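Local structure of regulatory protein (Pseudomonas aeruginosa, 5J2Y) at residues A[21-26]-A[59-64]; A[29-34]-A[43-48]. The protein represses quorum-sensing and virulence genes in Pseudomonas aeruginosa, binding promoter DNA through a helix-turn-helix domain. All coordinates share one frame; numbering follows the deposited sequence.

Interaction 1 (A[21-26]-A[59-64]). With nucleotides of chain C.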
# COMPACT_ATOMS: atom_id res chain seq x y z
N THR A 21 -6.25 -2.29 7.71
CA THR A 21 -7.37 -2.46 8.66
C THR A 21 -6.99 -3.39 9.82
O THR A 21 -7.14 -3.04 10.99
CB THR A 21 -8.59 -2.98 7.87
OG1 THR A 21 -9.07 -1.95 7.01
CG2 THR A 21 -9.74 -3.45 8.77
N ALA A 22 -6.44 -4.55 9.48
CA ALA A 22 -6.03 -5.52 10.49
C ALA A 22 -4.95 -5.00 11.39
O ALA A 22 -4.84 -5.47 12.51
CB ALA A 22 -5.59 -6.83 9.84
N ARG A 23 -4.14 -4.05 10.92
CA ARG A 23 -3.09 -3.45 11.75
C ARG A 23 -3.56 -2.17 12.42
O ARG A 23 -2.78 -1.50 13.13
CB ARG A 23 -1.85 -3.19 10.90
CG ARG A 23 -1.25 -4.45 10.35
CD ARG A 23 -0.27 -4.10 9.27
NE ARG A 23 0.83 -3.35 9.87
CZ ARG A 23 1.74 -2.70 9.18
NH1 ARG A 23 2.70 -2.06 9.82
NH2 ARG A 23 1.63 -2.67 7.86
N ARG A 24 -4.84 -1.87 12.23
CA ARG A 24 -5.47 -0.70 12.76
C ARG A 24 -4.66 0.55 12.38
O ARG A 24 -4.33 1.35 13.23
CB ARG A 24 -5.66 -0.85 14.28
CG ARG A 24 -6.49 -2.08 14.70
N GLU A 25 -4.34 0.70 11.10
CA GLU A 25 -3.61 1.88 10.60
C GLU A 25 -4.49 2.78 9.74
O GLU A 25 -5.28 2.30 8.93
CB GLU A 25 -2.37 1.48 9.81
CG GLU A 25 -1.32 0.75 10.62
CD GLU A 25 -0.07 0.40 9.82
OE1 GLU A 25 -0.10 0.48 8.57
OE2 GLU A 25 0.94 0.02 10.45
N SER A 26 -4.34 4.09 9.90
CA SER A 26 -4.98 5.00 9.00
C SER A 26 -4.42 4.85 7.54
O SER A 26 -3.31 4.38 7.32
CB SER A 26 -4.77 6.43 9.48
OG SER A 26 -3.39 6.77 9.46
N HIS A 59 2.76 -5.68 -3.61
CA HIS A 59 3.05 -7.12 -3.67
C HIS A 59 4.22 -7.54 -2.77
O HIS A 59 4.09 -8.37 -1.88
CB HIS A 59 3.35 -7.56 -5.09
CG HIS A 59 3.76 -8.98 -5.17
ND1 HIS A 59 2.89 -10.03 -4.95
CD2 HIS A 59 4.97 -9.54 -5.39
CE1 HIS A 59 3.54 -11.17 -5.08
NE2 HIS A 59 4.81 -10.90 -5.34
N PHE A 60 5.35 -6.89 -2.96
CA PHE A 60 6.54 -7.25 -2.19
C PHE A 60 6.39 -6.94 -0.71
O PHE A 60 6.98 -7.63 0.14
CB PHE A 60 7.77 -6.55 -2.77
CG PHE A 60 8.14 -7.05 -4.13
CD1 PHE A 60 8.46 -8.41 -4.32
CD2 PHE A 60 8.20 -6.20 -5.23
CE1 PHE A 60 8.81 -8.89 -5.57
CE2 PHE A 60 8.57 -6.68 -6.48
CZ PHE A 60 8.87 -8.01 -6.66
N TYR A 61 5.64 -5.89 -0.41
CA TYR A 61 5.38 -5.53 0.98
C TYR A 61 4.50 -6.54 1.72
O TYR A 61 4.80 -6.96 2.82
CB TYR A 61 4.69 -4.17 1.02
CG TYR A 61 4.42 -3.66 2.42
CD1 TYR A 61 5.44 -3.21 3.23
CD2 TYR A 61 3.12 -3.63 2.93
CE1 TYR A 61 5.18 -2.71 4.52
CE2 TYR A 61 2.86 -3.16 4.20
CZ TYR A 61 3.89 -2.69 4.99
OH TYR A 61 3.59 -2.25 6.27
N ILE A 62 3.38 -6.87 1.11
CA ILE A 62 2.41 -7.78 1.70
C ILE A 62 2.99 -9.19 1.93
O ILE A 62 2.82 -9.77 3.00
CB ILE A 62 1.14 -7.80 0.81
CG1 ILE A 62 0.34 -6.55 1.10
CG2 ILE A 62 0.27 -9.00 1.10
CD1 ILE A 62 -0.56 -6.15 -0.04
N GLU A 63 3.77 -9.69 0.98
CA GLU A 63 4.44 -10.99 1.16
C GLU A 63 5.63 -10.93 2.17
O GLU A 63 6.23 -11.94 2.51
CB GLU A 63 4.78 -11.58 -0.21
CG GLU A 63 6.07 -11.07 -0.81
CD GLU A 63 6.50 -11.80 -2.10
OE1 GLU A 63 7.67 -11.60 -2.59
OE2 GLU A 63 5.67 -12.60 -2.62
N GLY A 64 5.92 -9.76 2.72
CA GLY A 64 6.93 -9.62 3.78
C GLY A 64 8.34 -9.38 3.27
O GLY A 64 9.27 -9.36 4.03
P DT C 7 -9.14 5.78 7.64
OP1 DT C 7 -9.38 4.32 7.69
OP2 DT C 7 -7.76 6.29 7.36
O5' DT C 7 -10.16 6.43 6.62
C5' DT C 7 -11.54 6.09 6.64
C4' DT C 7 -12.28 6.84 5.56
O4' DT C 7 -12.19 8.27 5.78
C3' DT C 7 -11.80 6.61 4.13
O3' DT C 7 -12.99 6.31 3.40
C2' DT C 7 -11.22 7.95 3.71
C1' DT C 7 -12.04 8.91 4.53
N1 DT C 7 -11.42 10.23 4.79
C2 DT C 7 -12.17 11.34 4.50
O2 DT C 7 -13.26 11.29 3.97
N3 DT C 7 -11.57 12.53 4.83
C4 DT C 7 -10.33 12.71 5.41
O4 DT C 7 -9.92 13.84 5.66
C5 DT C 7 -9.61 11.49 5.71
C7 DT C 7 -8.25 11.58 6.33
C6 DT C 7 -10.19 10.33 5.40
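Tyr61 OH is gripped by two groups: Arg23 NH2 donates a hydrogen bond to it at 2.6 Å, and Asp68 OD1, at the start of helix 68-75, bonds to the same hydroxyl. The Arg23 contacts are those of one of two modelled conformers. Its bond is somewhat bent, with an N-H...O angle of 148°, and the hydroxyl sits at the guanidinium edge, tilted 19° out of its plane. Arg23 and Tyr61 reach for each other from opposite directions; the backbones stay far apart, the closest CA atoms, of Arg23 and Ile62, being 12.2 Å from each other. A chi1 of -177° swings the Tyr61 ring beside the carbonyl carbon and carries its OH toward segment 21-26, while Arg23 bends at chi3.

The carboxylate of Glu25 lies over one face of that guanidinium, its CD 3.6 Å above the plane. Arg23 NH1 and Glu25 OE2 are 2.8 Å apart, an attraction of charges without an N-H aimed at the oxygen. NH1 also forms a salt bridge to Asp68, while Glu25 OE1 pairs with Arg33.

Ser26 takes the N-cap position of helix 27-32, its OG bonded to Thr29 OG1 and its CA close to OP2 of DT7 of chain C. Glu25 over one face, and Asp68 as a second acidic partner, probably offset the Arg23 charge, so this small contact joins the ends of helices 9-22 and 52-62 through a single direct hydrogen bond, backed by charge pairing.

Interaction 2 (A[29-34]-A[43-48]). With nucleotides of chain C; nucleotides of chain F.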
# COMPACT_ATOMS: atom_id res chain seq x y z
N THR A 29 -1.18 6.74 7.40
CA THR A 29 -0.06 6.03 8.02
C THR A 29 0.43 4.98 7.02
O THR A 29 1.59 4.90 6.69
CB THR A 29 -0.47 5.38 9.37
OG1 THR A 29 -0.76 6.39 10.36
CG2 THR A 29 0.62 4.52 9.91
N PHE A 30 -0.50 4.20 6.50
CA PHE A 30 -0.17 3.08 5.65
C PHE A 30 0.38 3.51 4.28
O PHE A 30 1.48 3.09 3.85
CB PHE A 30 -1.41 2.24 5.47
CG PHE A 30 -1.20 1.02 4.61
CD1 PHE A 30 -0.70 -0.16 5.15
CD2 PHE A 30 -1.54 1.06 3.30
CE1 PHE A 30 -0.53 -1.27 4.37
CE2 PHE A 30 -1.37 -0.04 2.52
CZ PHE A 30 -0.85 -1.20 3.03
N TRP A 31 -0.32 4.41 3.62
CA TRP A 31 0.08 4.77 2.26
C TRP A 31 1.32 5.65 2.16
O TRP A 31 2.06 5.58 1.17
CB TRP A 31 -1.07 5.38 1.54
CG TRP A 31 -2.05 4.41 1.25
CD1 TRP A 31 -3.22 4.18 1.94
CD2 TRP A 31 -2.01 3.45 0.19
NE1 TRP A 31 -3.91 3.13 1.36
CE2 TRP A 31 -3.20 2.68 0.28
CE3 TRP A 31 -1.09 3.17 -0.83
CZ2 TRP A 31 -3.50 1.69 -0.62
CZ3 TRP A 31 -1.36 2.17 -1.70
CH2 TRP A 31 -2.57 1.42 -1.59
N SER A 32 1.60 6.40 3.22
CA SER A 32 2.73 7.30 3.19
C SER A 32 4.06 6.60 3.30
O SER A 32 5.07 7.18 2.92
CB SER A 32 2.58 8.43 4.24
OG SER A 32 2.51 7.90 5.54
N ARG A 33 4.10 5.35 3.78
CA ARG A 33 5.36 4.55 3.76
C ARG A 33 5.89 4.40 2.36
O ARG A 33 7.08 4.13 2.20
CB ARG A 33 5.18 3.13 4.29
CG ARG A 33 4.66 3.07 5.69
CD ARG A 33 4.97 1.73 6.34
NE ARG A 33 4.62 1.82 7.76
CZ ARG A 33 3.46 1.42 8.28
NH1 ARG A 33 2.55 0.81 7.53
NH2 ARG A 33 3.22 1.58 9.58
N PHE A 34 4.98 4.48 1.37
CA PHE A 34 5.30 4.36 -0.05
C PHE A 34 5.39 5.72 -0.76
O PHE A 34 5.61 5.79 -1.95
CB PHE A 34 4.23 3.48 -0.77
CG PHE A 34 3.98 2.15 -0.10
CD1 PHE A 34 4.89 1.11 -0.23
CD2 PHE A 34 2.83 1.93 0.63
CE1 PHE A 34 4.67 -0.10 0.38
CE2 PHE A 34 2.61 0.73 1.26
CZ PHE A 34 3.53 -0.29 1.12
N ARG A 43 -8.61 6.46 -3.18
CA ARG A 43 -9.10 6.12 -4.52
C ARG A 43 -8.66 4.71 -4.93
O ARG A 43 -9.44 3.98 -5.52
CB ARG A 43 -8.67 7.15 -5.52
CG ARG A 43 -9.27 8.52 -5.22
CD ARG A 43 -8.98 9.58 -6.30
NE ARG A 43 -10.18 10.37 -6.65
CZ ARG A 43 -10.35 11.67 -6.44
NH1 ARG A 43 -9.41 12.41 -5.87
NH2 ARG A 43 -11.48 12.27 -6.82
N PHE A 44 -7.44 4.29 -4.55
CA PHE A 44 -7.00 2.89 -4.87
C PHE A 44 -7.84 1.82 -4.15
O PHE A 44 -8.25 0.85 -4.73
CB PHE A 44 -5.52 2.68 -4.49
CG PHE A 44 -4.54 3.49 -5.30
CD1 PHE A 44 -4.80 3.84 -6.62
CD2 PHE A 44 -3.31 3.80 -4.78
CE1 PHE A 44 -3.87 4.53 -7.37
CE2 PHE A 44 -2.35 4.45 -5.54
CZ PHE A 44 -2.63 4.84 -6.83
N GLU A 45 -8.07 2.02 -2.87
CA GLU A 45 -8.86 1.10 -2.04
C GLU A 45 -10.33 0.96 -2.48
O GLU A 45 -11.02 0.06 -2.02
CB GLU A 45 -8.83 1.54 -0.58
CG GLU A 45 -7.52 1.31 0.10
CD GLU A 45 -7.49 1.74 1.55
OE1 GLU A 45 -8.58 2.04 2.10
OE2 GLU A 45 -6.38 1.76 2.14
N ASN A 46 -10.77 1.87 -3.34
CA ASN A 46 -12.11 1.87 -3.88
C ASN A 46 -12.13 1.63 -5.37
O ASN A 46 -13.10 1.94 -6.05
CB ASN A 46 -12.81 3.17 -3.49
CG ASN A 46 -13.29 3.15 -2.06
OD1 ASN A 46 -14.33 2.57 -1.79
ND2 ASN A 46 -12.52 3.70 -1.14
N GLY A 47 -11.02 1.08 -5.87
CA GLY A 47 -10.98 0.48 -7.19
C GLY A 47 -10.58 1.36 -8.34
O GLY A 47 -10.85 1.03 -9.48
N GLU A 48 -9.92 2.49 -8.06
CA GLU A 48 -9.26 3.22 -9.14
C GLU A 48 -8.11 2.33 -9.66
O GLU A 48 -7.54 1.49 -8.93
CB GLU A 48 -8.74 4.57 -8.64
CG GLU A 48 -8.17 5.50 -9.71
CD GLU A 48 -7.20 6.55 -9.14
OE1 GLU A 48 -6.55 6.25 -8.11
OE2 GLU A 48 -7.06 7.66 -9.72
P DG C 10 -16.95 14.25 -6.97
OP1 DG C 10 -18.35 13.84 -7.12
OP2 DG C 10 -15.92 13.50 -7.73
O5' DG C 10 -16.78 15.79 -7.34
C5' DG C 10 -17.14 16.81 -6.41
C4' DG C 10 -16.38 18.09 -6.68
O4' DG C 10 -15.11 18.06 -5.99
C3' DG C 10 -16.06 18.41 -8.14
O3' DG C 10 -16.14 19.84 -8.24
C2' DG C 10 -14.64 17.91 -8.30
C1' DG C 10 -14.04 18.14 -6.92
N9 DG C 10 -13.05 17.15 -6.53
C8 DG C 10 -13.15 15.79 -6.66
N7 DG C 10 -12.11 15.15 -6.20
C5 DG C 10 -11.28 16.15 -5.73
C6 DG C 10 -10.00 16.06 -5.11
O6 DG C 10 -9.33 15.05 -4.85
N1 DG C 10 -9.51 17.32 -4.78
C2 DG C 10 -10.15 18.51 -5.02
N2 DG C 10 -9.51 19.62 -4.64
N3 DG C 10 -11.34 18.60 -5.60
C4 DG C 10 -11.84 17.39 -5.91
P DT F 16 -1.89 8.09 -9.62
OP1 DT F 16 -0.74 7.27 -9.18
OP2 DT F 16 -3.28 7.61 -9.40
O5' DT F 16 -1.66 9.55 -9.03
C5' DT F 16 -0.47 10.26 -9.44
C4' DT F 16 -0.31 11.54 -8.66
O4' DT F 16 -1.19 12.55 -9.19
C3' DT F 16 -0.61 11.43 -7.17
O3' DT F 16 0.49 11.98 -6.42
C2' DT F 16 -1.94 12.15 -7.01
C1' DT F 16 -1.99 13.12 -8.17
N1 DT F 16 -3.32 13.37 -8.74
C2 DT F 16 -3.67 14.66 -9.08
O2 DT F 16 -2.94 15.63 -8.88
N3 DT F 16 -4.91 14.79 -9.66
C4 DT F 16 -5.82 13.78 -9.92
O4 DT F 16 -6.90 14.05 -10.42
C5 DT F 16 -5.38 12.45 -9.56
C7 DT F 16 -6.29 11.29 -9.80
C6 DT F 16 -4.17 12.31 -8.99
P DT C 9 -16.69 9.31 -2.68
OP1 DT C 9 -18.16 9.22 -2.81
OP2 DT C 9 -15.84 8.28 -3.32
O5' DT C 9 -16.27 10.76 -3.21
C5' DT C 9 -16.89 11.92 -2.65
C4' DT C 9 -16.34 13.18 -3.30
O4' DT C 9 -15.11 13.57 -2.64
C3' DT C 9 -16.02 13.08 -4.79
O3' DT C 9 -16.59 14.23 -5.41
C2' DT C 9 -14.50 13.11 -4.85
C1' DT C 9 -14.18 13.96 -3.63
N1 DT C 9 -12.83 13.80 -3.07
C2 DT C 9 -12.20 14.93 -2.60
O2 DT C 9 -12.70 16.03 -2.66
N3 DT C 9 -10.96 14.71 -2.07
C4 DT C 9 -10.31 13.50 -1.93
O4 DT C 9 -9.20 13.46 -1.41
C5 DT C 9 -11.03 12.36 -2.43
C7 DT C 9 -10.40 11.00 -2.34
C6 DT C 9 -12.24 12.56 -2.97
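The two helices of the helix-turn-helix meet here: helix 27-32 packs through Trp31 against helix 38-45, which carries Arg43 into the DNA. Trp31 CG lies beside the backbone N and anti to the carbonyl carbon (chi1 -71°), which turns the indole toward helix 38-45. Its NE1 donates a nearly straight hydrogen bond to Glu45 OE2 (2.9 Å, 170°). The oxygen lies in the indole plane, yet the N-H approaches it from above the carboxylate plane. The same OE2 forms a salt bridge with Arg20 of helix 9-22, and Gln27 bonds to OE1, so both oxygens of this buried group are held.

At the six-membered end of the indole, Trp31 CZ3 touches Phe44 CD2 at 4.0 Å, the two ring planes 57° apart. Phe30 lies against one indole face. The far end of the Phe44 ring comes near a backbone phosphate, with CE1 3.7 Å from OP2 of DT16 of chain F.

Arg43 points to the bases: NH1 bonds to O6 of DG10 of chain C at 2.8 Å and NH2 to its N7 at 3.0 Å, the paired donors by which arginine reads guanine in the major groove. The DT9 base of chain C lies over one guanidinium face, offset toward the rim. Glu45 and Phe44 probably help hold the recognition helix against the core, and Arg43 probably contributes to base recognition.

In the fold
Interaction 2 is nested along the chain within the loop closed by interaction 1: helices 9-22, 27-32, 38-45 and 52-62 follow in order, the outer pair joined near their C-terminal ends by 21-26 with 59-64, the inner pair by 29-34 with 43-48. The contact centres are about 11 Å apart and the two touch directly, through a salt bridge from Glu25 OE1 to Arg33 NH1 (2.9 Å) and through Glu25 packing on Phe30. All four segments belong to the one RsaL-like helix-turn-helix domain. Interaction 2, the more deeply buried, lies in the DNA-reading unit; interaction 1 links the ends of helices 9-22 and 52-62 and, through Asp68, reaches helix 68-75.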